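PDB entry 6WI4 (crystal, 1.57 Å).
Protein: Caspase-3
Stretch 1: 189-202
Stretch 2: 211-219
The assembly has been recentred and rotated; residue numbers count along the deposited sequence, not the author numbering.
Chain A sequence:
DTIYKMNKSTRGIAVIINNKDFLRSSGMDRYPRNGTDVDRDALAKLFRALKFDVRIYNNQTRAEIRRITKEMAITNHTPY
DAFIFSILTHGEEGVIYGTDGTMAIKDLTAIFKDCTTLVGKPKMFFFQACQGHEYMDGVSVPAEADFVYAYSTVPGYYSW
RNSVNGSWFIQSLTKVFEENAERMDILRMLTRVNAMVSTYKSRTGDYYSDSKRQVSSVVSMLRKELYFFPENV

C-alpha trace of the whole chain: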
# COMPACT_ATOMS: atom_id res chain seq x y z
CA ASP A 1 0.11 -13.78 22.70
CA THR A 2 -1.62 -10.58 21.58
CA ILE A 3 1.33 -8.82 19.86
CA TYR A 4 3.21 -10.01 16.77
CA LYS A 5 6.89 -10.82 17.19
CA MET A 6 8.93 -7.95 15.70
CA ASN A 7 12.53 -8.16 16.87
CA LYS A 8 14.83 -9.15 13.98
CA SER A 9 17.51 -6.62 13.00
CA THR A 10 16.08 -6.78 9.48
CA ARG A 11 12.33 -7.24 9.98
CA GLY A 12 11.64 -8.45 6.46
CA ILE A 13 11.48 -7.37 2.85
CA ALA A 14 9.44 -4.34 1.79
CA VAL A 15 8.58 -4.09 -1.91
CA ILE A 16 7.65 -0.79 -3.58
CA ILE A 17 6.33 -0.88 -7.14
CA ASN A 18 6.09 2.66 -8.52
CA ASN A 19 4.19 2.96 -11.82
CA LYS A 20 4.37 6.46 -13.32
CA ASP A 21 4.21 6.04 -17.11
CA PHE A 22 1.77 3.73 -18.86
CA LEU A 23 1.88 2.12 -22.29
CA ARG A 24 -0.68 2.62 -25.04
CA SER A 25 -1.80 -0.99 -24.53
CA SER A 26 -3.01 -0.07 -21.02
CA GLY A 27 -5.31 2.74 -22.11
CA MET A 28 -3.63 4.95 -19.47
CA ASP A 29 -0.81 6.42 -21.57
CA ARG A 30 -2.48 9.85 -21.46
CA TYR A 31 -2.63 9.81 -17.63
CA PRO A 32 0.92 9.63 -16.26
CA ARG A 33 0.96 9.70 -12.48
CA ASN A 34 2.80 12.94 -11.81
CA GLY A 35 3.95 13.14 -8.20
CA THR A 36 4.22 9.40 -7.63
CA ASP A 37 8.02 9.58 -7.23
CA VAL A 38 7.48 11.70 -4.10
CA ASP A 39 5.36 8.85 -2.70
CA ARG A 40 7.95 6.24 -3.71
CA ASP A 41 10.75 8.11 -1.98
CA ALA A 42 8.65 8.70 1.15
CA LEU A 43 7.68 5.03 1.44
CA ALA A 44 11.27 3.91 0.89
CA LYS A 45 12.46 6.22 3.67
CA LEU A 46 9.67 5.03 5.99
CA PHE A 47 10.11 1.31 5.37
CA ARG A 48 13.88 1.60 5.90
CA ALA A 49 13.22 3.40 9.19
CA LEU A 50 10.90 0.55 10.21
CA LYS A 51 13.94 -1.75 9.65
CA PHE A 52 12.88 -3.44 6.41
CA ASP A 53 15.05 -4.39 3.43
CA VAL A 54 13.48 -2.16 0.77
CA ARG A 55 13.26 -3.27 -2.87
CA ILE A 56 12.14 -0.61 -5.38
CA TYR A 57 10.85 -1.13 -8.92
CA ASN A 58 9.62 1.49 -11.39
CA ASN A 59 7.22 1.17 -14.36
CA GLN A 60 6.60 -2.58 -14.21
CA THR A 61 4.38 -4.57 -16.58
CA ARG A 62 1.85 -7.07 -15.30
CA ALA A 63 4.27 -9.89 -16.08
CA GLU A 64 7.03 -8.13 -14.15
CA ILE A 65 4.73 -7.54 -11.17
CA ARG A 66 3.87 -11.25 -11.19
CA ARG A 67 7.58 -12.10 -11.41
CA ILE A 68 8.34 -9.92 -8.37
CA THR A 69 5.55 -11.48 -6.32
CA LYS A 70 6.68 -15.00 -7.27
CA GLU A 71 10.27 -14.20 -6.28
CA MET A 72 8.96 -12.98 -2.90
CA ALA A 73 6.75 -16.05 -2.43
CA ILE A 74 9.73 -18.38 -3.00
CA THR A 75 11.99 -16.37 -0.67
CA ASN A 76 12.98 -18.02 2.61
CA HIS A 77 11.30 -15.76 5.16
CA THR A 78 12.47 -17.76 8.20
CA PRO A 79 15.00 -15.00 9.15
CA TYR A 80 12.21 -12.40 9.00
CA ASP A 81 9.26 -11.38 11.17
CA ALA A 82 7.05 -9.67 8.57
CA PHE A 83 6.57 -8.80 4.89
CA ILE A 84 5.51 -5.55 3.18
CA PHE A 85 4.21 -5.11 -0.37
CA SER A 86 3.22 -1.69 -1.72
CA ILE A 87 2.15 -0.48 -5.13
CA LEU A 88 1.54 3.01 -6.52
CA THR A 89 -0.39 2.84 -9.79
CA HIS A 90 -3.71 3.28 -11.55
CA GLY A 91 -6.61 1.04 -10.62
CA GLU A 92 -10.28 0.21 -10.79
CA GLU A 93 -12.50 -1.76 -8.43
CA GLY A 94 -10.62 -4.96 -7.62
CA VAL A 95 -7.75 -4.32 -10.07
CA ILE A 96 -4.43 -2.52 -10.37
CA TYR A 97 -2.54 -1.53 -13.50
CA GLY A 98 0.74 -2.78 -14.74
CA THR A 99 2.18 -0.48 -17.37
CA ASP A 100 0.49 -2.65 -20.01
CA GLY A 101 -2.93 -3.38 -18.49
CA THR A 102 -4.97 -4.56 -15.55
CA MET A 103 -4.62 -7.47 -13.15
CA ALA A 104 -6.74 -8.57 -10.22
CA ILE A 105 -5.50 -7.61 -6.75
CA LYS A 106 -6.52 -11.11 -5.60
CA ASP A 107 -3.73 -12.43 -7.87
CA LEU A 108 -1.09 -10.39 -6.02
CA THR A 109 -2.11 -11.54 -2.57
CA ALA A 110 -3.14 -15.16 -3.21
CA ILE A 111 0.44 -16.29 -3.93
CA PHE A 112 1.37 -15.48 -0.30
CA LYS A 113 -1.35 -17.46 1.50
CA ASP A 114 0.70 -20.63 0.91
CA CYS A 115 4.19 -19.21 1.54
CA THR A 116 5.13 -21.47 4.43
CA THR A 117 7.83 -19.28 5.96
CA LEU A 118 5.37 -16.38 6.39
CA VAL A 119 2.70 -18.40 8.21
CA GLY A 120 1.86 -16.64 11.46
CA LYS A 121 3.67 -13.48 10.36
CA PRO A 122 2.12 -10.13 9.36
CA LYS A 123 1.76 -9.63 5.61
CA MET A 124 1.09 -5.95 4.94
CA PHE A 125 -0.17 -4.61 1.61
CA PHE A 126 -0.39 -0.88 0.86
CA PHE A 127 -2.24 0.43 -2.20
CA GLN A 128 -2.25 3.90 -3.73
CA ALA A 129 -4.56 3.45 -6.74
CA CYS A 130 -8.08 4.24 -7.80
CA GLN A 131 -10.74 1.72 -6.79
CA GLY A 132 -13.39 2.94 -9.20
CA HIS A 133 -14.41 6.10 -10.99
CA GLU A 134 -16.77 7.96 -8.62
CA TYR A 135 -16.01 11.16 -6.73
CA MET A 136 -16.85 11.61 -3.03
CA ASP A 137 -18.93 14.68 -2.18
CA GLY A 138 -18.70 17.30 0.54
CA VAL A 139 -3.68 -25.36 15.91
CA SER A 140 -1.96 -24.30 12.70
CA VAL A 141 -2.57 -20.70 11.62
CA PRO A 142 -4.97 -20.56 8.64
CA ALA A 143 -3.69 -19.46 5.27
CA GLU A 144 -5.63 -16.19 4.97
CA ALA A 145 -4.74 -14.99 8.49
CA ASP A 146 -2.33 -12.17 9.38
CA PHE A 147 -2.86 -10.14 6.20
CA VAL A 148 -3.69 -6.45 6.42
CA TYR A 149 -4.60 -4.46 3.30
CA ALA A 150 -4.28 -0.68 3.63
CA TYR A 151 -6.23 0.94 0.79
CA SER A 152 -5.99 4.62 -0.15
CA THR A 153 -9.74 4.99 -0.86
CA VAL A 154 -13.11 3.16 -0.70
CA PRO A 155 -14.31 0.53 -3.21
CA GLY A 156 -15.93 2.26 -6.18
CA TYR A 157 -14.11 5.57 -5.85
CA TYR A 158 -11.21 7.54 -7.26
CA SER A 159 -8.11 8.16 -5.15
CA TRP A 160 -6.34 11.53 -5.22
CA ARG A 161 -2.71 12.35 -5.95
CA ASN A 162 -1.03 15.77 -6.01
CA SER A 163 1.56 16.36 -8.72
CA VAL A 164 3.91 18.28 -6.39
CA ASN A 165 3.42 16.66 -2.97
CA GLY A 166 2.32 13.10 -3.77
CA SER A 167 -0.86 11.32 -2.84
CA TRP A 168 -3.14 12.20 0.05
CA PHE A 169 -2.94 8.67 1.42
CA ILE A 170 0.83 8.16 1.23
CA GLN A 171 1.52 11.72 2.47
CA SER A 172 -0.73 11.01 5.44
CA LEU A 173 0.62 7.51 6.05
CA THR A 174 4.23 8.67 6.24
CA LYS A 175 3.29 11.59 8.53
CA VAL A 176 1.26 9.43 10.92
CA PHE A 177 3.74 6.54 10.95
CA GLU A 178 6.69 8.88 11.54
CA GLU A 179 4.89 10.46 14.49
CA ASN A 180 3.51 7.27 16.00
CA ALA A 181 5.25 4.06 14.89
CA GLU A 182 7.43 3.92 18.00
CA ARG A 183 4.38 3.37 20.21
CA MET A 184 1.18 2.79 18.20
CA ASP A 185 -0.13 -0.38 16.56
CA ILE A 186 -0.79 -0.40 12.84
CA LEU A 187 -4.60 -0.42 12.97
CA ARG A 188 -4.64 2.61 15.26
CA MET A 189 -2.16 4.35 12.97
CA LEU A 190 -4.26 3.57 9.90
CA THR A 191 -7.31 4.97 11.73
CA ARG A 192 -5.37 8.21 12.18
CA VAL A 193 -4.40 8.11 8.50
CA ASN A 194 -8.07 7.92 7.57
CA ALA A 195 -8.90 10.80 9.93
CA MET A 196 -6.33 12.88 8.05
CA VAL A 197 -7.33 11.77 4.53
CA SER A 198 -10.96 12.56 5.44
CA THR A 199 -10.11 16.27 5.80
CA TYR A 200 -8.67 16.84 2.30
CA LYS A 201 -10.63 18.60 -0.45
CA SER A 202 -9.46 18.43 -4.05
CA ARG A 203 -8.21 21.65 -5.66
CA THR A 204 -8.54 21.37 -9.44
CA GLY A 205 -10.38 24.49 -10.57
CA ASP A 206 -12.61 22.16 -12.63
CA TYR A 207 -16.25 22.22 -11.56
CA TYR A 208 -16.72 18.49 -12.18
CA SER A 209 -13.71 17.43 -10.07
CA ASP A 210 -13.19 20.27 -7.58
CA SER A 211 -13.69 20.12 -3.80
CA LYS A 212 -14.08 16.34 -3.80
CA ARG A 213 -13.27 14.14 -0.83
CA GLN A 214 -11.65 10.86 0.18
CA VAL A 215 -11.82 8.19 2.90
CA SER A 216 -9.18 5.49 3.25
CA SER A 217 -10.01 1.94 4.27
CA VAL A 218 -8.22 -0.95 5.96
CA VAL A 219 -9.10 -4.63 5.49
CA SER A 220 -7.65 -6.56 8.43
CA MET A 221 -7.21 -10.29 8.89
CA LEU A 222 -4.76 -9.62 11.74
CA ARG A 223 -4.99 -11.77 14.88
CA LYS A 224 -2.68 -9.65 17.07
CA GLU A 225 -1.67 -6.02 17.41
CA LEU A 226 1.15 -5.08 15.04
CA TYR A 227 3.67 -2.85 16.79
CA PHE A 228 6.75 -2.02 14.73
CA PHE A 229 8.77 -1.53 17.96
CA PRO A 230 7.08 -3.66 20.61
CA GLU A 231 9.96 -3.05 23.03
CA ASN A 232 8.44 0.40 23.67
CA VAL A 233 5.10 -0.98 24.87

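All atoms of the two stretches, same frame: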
# COMPACT_ATOMS: atom_id res chain seq x y z
N MET A 189 -2.80 3.38 13.84
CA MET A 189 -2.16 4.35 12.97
C MET A 189 -2.97 4.53 11.69
O MET A 189 -3.15 5.66 11.22
CB MET A 189 -0.73 3.93 12.64
CG MET A 189 0.19 4.02 13.84
SD MET A 189 1.95 4.08 13.41
CE MET A 189 2.17 2.41 12.79
N LEU A 190 -3.47 3.44 11.11
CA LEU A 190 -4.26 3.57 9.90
C LEU A 190 -5.59 4.28 10.16
O LEU A 190 -6.11 4.96 9.27
CB LEU A 190 -4.47 2.19 9.26
CG LEU A 190 -3.19 1.62 8.62
CD1 LEU A 190 -3.38 0.15 8.24
CD2 LEU A 190 -2.78 2.41 7.39
N THR A 191 -6.15 4.16 11.37
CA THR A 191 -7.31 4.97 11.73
C THR A 191 -6.96 6.46 11.71
O THR A 191 -7.74 7.28 11.20
CB THR A 191 -7.82 4.54 13.11
OG1 THR A 191 -8.27 3.18 13.03
CG2 THR A 191 -9.00 5.41 13.55
N ARG A 192 -5.78 6.82 12.22
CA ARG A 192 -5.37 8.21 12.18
C ARG A 192 -5.09 8.67 10.76
O ARG A 192 -5.32 9.83 10.42
CB ARG A 192 -4.16 8.41 13.08
CG ARG A 192 -4.58 8.58 14.54
CD ARG A 192 -3.60 7.99 15.51
NE ARG A 192 -4.15 8.06 16.87
CZ ARG A 192 -4.98 7.16 17.38
NH1 ARG A 192 -5.36 6.11 16.65
NH2 ARG A 192 -5.44 7.29 18.61
N VAL A 193 -4.59 7.76 9.91
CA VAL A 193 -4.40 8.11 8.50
C VAL A 193 -5.74 8.45 7.86
O VAL A 193 -5.87 9.45 7.14
CB VAL A 193 -3.70 6.96 7.76
CG1 VAL A 193 -3.73 7.20 6.24
CG2 VAL A 193 -2.26 6.84 8.24
N ASN A 194 -6.75 7.63 8.12
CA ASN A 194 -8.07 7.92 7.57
C ASN A 194 -8.64 9.23 8.10
O ASN A 194 -9.27 9.99 7.35
CB ASN A 194 -9.03 6.78 7.87
CG ASN A 194 -10.38 6.98 7.21
OD1 ASN A 194 -10.50 7.69 6.21
ND2 ASN A 194 -11.40 6.38 7.80
N ALA A 195 -8.44 9.51 9.39
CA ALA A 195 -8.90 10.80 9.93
C ALA A 195 -8.29 11.96 9.16
O ALA A 195 -8.97 12.95 8.88
CB ALA A 195 -8.55 10.90 11.42
N MET A 196 -7.02 11.83 8.79
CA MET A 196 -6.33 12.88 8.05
C MET A 196 -6.80 12.94 6.60
O MET A 196 -7.10 14.02 6.08
CB MET A 196 -4.82 12.64 8.14
CG MET A 196 -3.95 13.73 7.56
SD MET A 196 -2.22 13.41 8.01
CE MET A 196 -2.31 13.29 9.78
N VAL A 197 -6.87 11.79 5.92
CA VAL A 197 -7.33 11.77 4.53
C VAL A 197 -8.73 12.36 4.42
O VAL A 197 -9.05 13.06 3.45
CB VAL A 197 -7.28 10.33 3.97
CG1 VAL A 197 -8.00 10.24 2.64
CG2 VAL A 197 -5.82 9.88 3.80
N SER A 198 -9.58 12.12 5.43
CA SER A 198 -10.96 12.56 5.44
C SER A 198 -11.11 14.07 5.61
O SER A 198 -12.25 14.55 5.63
CB SER A 198 -11.71 11.82 6.56
OG SER A 198 -11.88 10.45 6.23
N THR A 199 -10.02 14.82 5.74
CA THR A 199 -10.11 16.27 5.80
C THR A 199 -9.74 16.96 4.49
O THR A 199 -10.05 18.15 4.32
CB THR A 199 -9.24 16.83 6.93
OG1 THR A 199 -7.85 16.62 6.64
CG2 THR A 199 -9.59 16.17 8.26
N TYR A 200 -9.11 16.24 3.55
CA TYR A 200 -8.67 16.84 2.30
C TYR A 200 -9.86 17.19 1.41
O TYR A 200 -10.89 16.51 1.41
CB TYR A 200 -7.77 15.86 1.52
CG TYR A 200 -6.30 15.78 1.89
CD1 TYR A 200 -5.86 14.91 2.87
CD2 TYR A 200 -5.36 16.51 1.18
CE1 TYR A 200 -4.51 14.82 3.20
CE2 TYR A 200 -4.01 16.43 1.49
CZ TYR A 200 -3.59 15.57 2.50
OH TYR A 200 -2.25 15.49 2.79
N LYS A 201 -9.70 18.26 0.62
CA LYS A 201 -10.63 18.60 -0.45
C LYS A 201 -9.82 18.83 -1.72
O LYS A 201 -8.80 19.52 -1.68
CB LYS A 201 -11.44 19.86 -0.13
CG LYS A 201 -12.46 19.70 0.97
CD LYS A 201 -13.19 21.01 1.24
CE LYS A 201 -14.15 20.87 2.42
NZ LYS A 201 -14.77 22.19 2.76
N SER A 202 -10.26 18.27 -2.84
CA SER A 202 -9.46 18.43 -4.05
C SER A 202 -9.49 19.88 -4.51
O SER A 202 -10.48 20.60 -4.32
CB SER A 202 -9.97 17.54 -5.19
OG SER A 202 -11.27 17.95 -5.58
N SER A 211 -13.17 20.23 -5.16
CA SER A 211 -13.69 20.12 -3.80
C SER A 211 -14.25 18.74 -3.49
O SER A 211 -15.21 18.61 -2.73
CB SER A 211 -14.74 21.20 -3.51
OG SER A 211 -14.16 22.48 -3.64
N LYS A 212 -13.65 17.70 -4.05
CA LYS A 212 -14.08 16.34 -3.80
C LYS A 212 -13.24 15.73 -2.68
O LYS A 212 -12.19 16.26 -2.31
CB LYS A 212 -14.00 15.48 -5.06
CG LYS A 212 -14.80 16.06 -6.24
CD LYS A 212 -16.28 16.21 -5.90
CE LYS A 212 -17.05 16.57 -7.17
NZ LYS A 212 -18.52 16.62 -6.97
N ARG A 213 -13.73 14.63 -2.12
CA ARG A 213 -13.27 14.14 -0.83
C ARG A 213 -12.71 12.73 -0.95
O ARG A 213 -12.76 12.10 -2.02
CB ARG A 213 -14.41 14.18 0.19
CG ARG A 213 -15.23 15.47 0.15
CD ARG A 213 -14.38 16.69 0.52
NE ARG A 213 -13.78 16.52 1.84
CZ ARG A 213 -14.42 16.68 2.99
NH1 ARG A 213 -13.78 16.45 4.13
NH2 ARG A 213 -15.69 17.07 3.03
N GLN A 214 -12.19 12.22 0.16
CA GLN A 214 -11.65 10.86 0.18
C GLN A 214 -11.68 10.30 1.60
O GLN A 214 -11.59 11.04 2.58
CB GLN A 214 -10.21 10.84 -0.36
CG GLN A 214 -9.65 9.46 -0.63
CD GLN A 214 -8.37 9.54 -1.43
OE1 GLN A 214 -8.27 10.32 -2.38
NE2 GLN A 214 -7.37 8.75 -1.05
N VAL A 215 -11.83 8.98 1.67
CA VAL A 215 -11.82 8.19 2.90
C VAL A 215 -10.95 6.98 2.61
O VAL A 215 -11.15 6.35 1.57
CB VAL A 215 -13.25 7.75 3.28
CG1 VAL A 215 -13.24 6.74 4.39
CG2 VAL A 215 -14.10 8.96 3.66
N SER A 216 -9.98 6.69 3.47
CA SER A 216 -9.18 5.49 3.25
C SER A 216 -9.79 4.33 4.03
O SER A 216 -10.63 4.51 4.91
CB SER A 216 -7.71 5.71 3.65
OG SER A 216 -7.58 6.15 4.99
N SER A 217 -9.39 3.11 3.67
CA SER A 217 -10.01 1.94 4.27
C SER A 217 -8.96 0.87 4.54
O SER A 217 -8.01 0.72 3.78
CB SER A 217 -11.13 1.38 3.38
OG SER A 217 -10.66 1.00 2.10
N VAL A 218 -9.13 0.14 5.63
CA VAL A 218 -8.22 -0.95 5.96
C VAL A 218 -9.03 -2.23 6.04
O VAL A 218 -10.11 -2.26 6.63
CB VAL A 218 -7.44 -0.68 7.26
CG1 VAL A 218 -8.34 -0.38 8.45
CG2 VAL A 218 -6.53 -1.86 7.58
N VAL A 219 -8.51 -3.29 5.41
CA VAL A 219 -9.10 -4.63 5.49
C VAL A 219 -8.14 -5.45 6.33
O VAL A 219 -7.00 -5.70 5.91
CB VAL A 219 -9.29 -5.26 4.11
CG1 VAL A 219 -9.91 -6.65 4.26
CG2 VAL A 219 -10.17 -4.38 3.20
O HOH W 1 -6.98 4.04 6.78
O HOH W 2 -11.55 14.02 2.37
O HOH W 3 -11.26 22.84 -3.07

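The two stretches run antiparallel: the closest CA pairs pass from Ser202 CA with Ser211 CA (4.6 Å), through Ser198 CA with Val215 CA and Asn194 CA with Ser216 CA (both 5.1 Å), to Leu190 CA with Val218 CA (7.2 Å). The helix that enters stretch 1 from earlier in the chain runs to Val197, where a type I turn to Tyr200 begins, and together the stretches bury 704 Å².

Arg213 contributes most, 79 Å². Its CA-to-CB bond points sideways, but successive m rotamers at chi1 to chi3 fold the chain back, so that the guanidinium reaches backbone carbonyls around the turn. Arg213 NE donates to Tyr200 O at 2.9 Å with an angle of 153°; Arg213 NH1 lies 2.9 Å from Ser198 O, but at 115° that bond is weak. Both carbonyls sit at the edge of the guanidinium, near its plane, where N-H groups point, whereas Lys201 CE lies over one face.

Ser216, with 69 Å² covered, anchors the helical end. Ser216 N donates to Asn194 OD1 (3.0 Å, 142°), a contact reached by the t rotamer of Asn194, whose CB points toward the second stretch. Ser216 OG lies 3.3 Å from Asn194 CB and is linked to the helix by water 1, which stands 2.8 Å from this OG and donates to Leu190 O at 2.8 Å. Beyond it, Leu190 CD1 meets Val218 CG2 at 3.8 Å, an apolar contact.

Ser202, with 62 Å² covered, closes the other end through three direct bonds. Ser202 N donates to Lys212 O (2.8 Å, 152°), Ser202 O accepts from Ser211 N (2.8 Å, 143°), and Ser202 OG accepts from Lys212 N (2.8 Å), nearly linear at 170°. Between these anchors, Val197 O and Gln214 O, both acceptors, approach to 3.4 Å without bonding; water 2 lies 2.9 Å from Val197 O and 2.7 Å from Tyr200 O, and accepts from Gln214 N (2.9 Å), bridging the stretches.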